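Local structure of hypothetical protein Atu0240 (Agrobacterium tumefaciens str. C58, 2GAX) at residues 59-64 with 129-134. The protein is of unknown function but belongs to the DUF2000 family, whose place in the PTH2 clan suggests a fold like that of type 2 peptidyl-tRNA hydrolases. Residues are numbered along the deposited sequence; the frame is centred on the assembly and turned at random.
Sequences VVMATD and KGAKLH
Three backbone hydrogen bonds lace residues 132-134 onto strand 58-63. Ala62 and Lys132 form an antiparallel hydrogen-bonded pair: Ala62 N gives to Lys132 O at 2.8 Å, nearly along the C=O axis, and Lys132 N returns a bond to Ala62 O at 3.0 Å, in the carbonyl plane. The third bond, His134 N to Val60 O at 2.9 Å, meets a lone pair of that carbonyl. Between them sits the non-hydrogen-bonded pair Met61 and Leu133, whose CA atoms are 4.2 Å apart and whose side chains diverge. On one face, the selenomethionine Met61 sets its CB against Ala131 CB (4.1 Å), while its end bends off toward Ala7 and Ile9 of strand 4-11. Leu133 CD1 lies near Met61 CG and touches Val59 CG1 at 3.9 Å, the two side chains crossing at about a right angle. On the face carrying Ala62 and Lys132, His134 CG is anti to its backbone N (chi1 -156°), and the ring approaches Ala62 CB obliquely through CD2 (3.8 Å); His134 NE2 hydrogen-bonds Lys19. Lys132 folds back through bends at chi2 and chi4 so that NZ reaches Leu133 O from above the carbonyl plane, 3.0 Å away. Farther out, Thr63 and Ala131 both touch Ile71 of helix 65-77, and Lys129 O accepts from Lys70 and Arg74 of that helix. Strand 58-63 is also hydrogen-bonded through its backbone to the parallel strand 4-11, so the C-terminal segment adds a short antiparallel edge to the central mixed sheet, held mainly by three main-chain hydrogen bonds, with small apolar contacts among Val59, Met61, Ala131 and Leu133.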
# COMPACT_ATOMS: atom_id res chain seq x y z
N VAL A 59 4.48 -7.83 2.71
CA VAL A 59 3.67 -8.22 3.87
C VAL A 59 2.32 -7.51 3.87
O VAL A 59 2.27 -6.29 3.79
CB VAL A 59 4.44 -7.94 5.20
CG1 VAL A 59 3.55 -8.16 6.38
CG2 VAL A 59 5.68 -8.80 5.28
N VAL A 60 1.22 -8.26 3.97
CA VAL A 60 -0.12 -7.64 4.01
C VAL A 60 -0.71 -7.70 5.42
O VAL A 60 -0.70 -8.75 6.06
CB VAL A 60 -1.08 -8.29 2.98
CG1 VAL A 60 -2.45 -7.59 2.99
CG2 VAL A 60 -0.47 -8.26 1.59
N MSE A 61 -1.22 -6.56 5.88
CA MSE A 61 -1.77 -6.43 7.23
C MSE A 61 -3.15 -5.78 7.21
O MSE A 61 -3.57 -5.24 6.19
CB MSE A 61 -0.82 -5.62 8.12
CG MSE A 61 0.57 -6.22 8.25
SE MSE A 61 1.84 -4.89 8.92
CE MSE A 61 1.94 -3.82 7.40
N ALA A 62 -3.86 -5.84 8.33
CA ALA A 62 -5.16 -5.20 8.46
C ALA A 62 -5.33 -4.64 9.85
O ALA A 62 -4.73 -5.13 10.80
CB ALA A 62 -6.28 -6.19 8.13
N THR A 63 -6.11 -3.57 9.97
CA THR A 63 -6.42 -2.98 11.27
C THR A 63 -7.67 -2.11 11.17
O THR A 63 -8.26 -1.97 10.10
CB THR A 63 -5.22 -2.20 11.87
OG1 THR A 63 -5.53 -1.77 13.20
CG2 THR A 63 -4.85 -0.99 11.01
N ASP A 64 -8.06 -1.52 12.31
CA ASP A 64 -9.23 -0.65 12.37
C ASP A 64 -8.96 0.78 11.90
O ASP A 64 -7.81 1.21 11.76
CB ASP A 64 -9.79 -0.64 13.80
CG ASP A 64 -8.79 -0.12 14.82
OD1 ASP A 64 -7.95 -0.91 15.28
OD2 ASP A 64 -8.85 1.10 15.14
N LYS A 129 3.13 -0.45 13.83
CA LYS A 129 2.78 -0.94 15.17
C LYS A 129 1.27 -0.92 15.42
O LYS A 129 0.60 0.09 15.18
CB LYS A 129 3.50 -0.13 16.25
CG LYS A 129 3.44 -0.72 17.66
CD LYS A 129 4.07 0.25 18.65
CE LYS A 129 3.86 -0.18 20.09
NZ LYS A 129 4.38 0.85 21.02
N GLY A 130 0.75 -2.04 15.91
CA GLY A 130 -0.67 -2.15 16.19
C GLY A 130 -1.37 -3.08 15.22
O GLY A 130 -2.21 -3.89 15.63
N ALA A 131 -1.01 -2.96 13.94
CA ALA A 131 -1.63 -3.73 12.86
C ALA A 131 -1.40 -5.24 13.00
O ALA A 131 -0.40 -5.69 13.54
CB ALA A 131 -1.11 -3.25 11.49
N LYS A 132 -2.36 -6.02 12.50
CA LYS A 132 -2.29 -7.47 12.51
C LYS A 132 -1.98 -7.98 11.10
O LYS A 132 -2.56 -7.49 10.13
CB LYS A 132 -3.64 -8.03 12.99
CG LYS A 132 -3.79 -9.54 12.96
CD LYS A 132 -3.00 -10.26 14.07
CE LYS A 132 -3.11 -11.79 13.93
NZ LYS A 132 -2.80 -12.27 12.53
N LEU A 133 -1.07 -8.95 10.97
CA LEU A 133 -0.91 -9.66 9.70
C LEU A 133 -2.24 -10.24 9.23
O LEU A 133 -3.04 -10.70 10.03
CB LEU A 133 0.10 -10.79 9.84
CG LEU A 133 1.37 -10.57 9.02
CD1 LEU A 133 2.31 -9.63 9.74
CD2 LEU A 133 2.02 -11.92 8.76
N HIS A 134 -2.47 -10.20 7.92
CA HIS A 134 -3.76 -10.59 7.39
C HIS A 134 -3.90 -12.11 7.36
O HIS A 134 -2.95 -12.83 7.05
CB HIS A 134 -4.01 -10.01 6.00
CG HIS A 134 -5.46 -9.89 5.65
ND1 HIS A 134 -6.28 -10.99 5.49
CD2 HIS A 134 -6.24 -8.81 5.42
CE1 HIS A 134 -7.50 -10.59 5.20
NE2 HIS A 134 -7.51 -9.28 5.14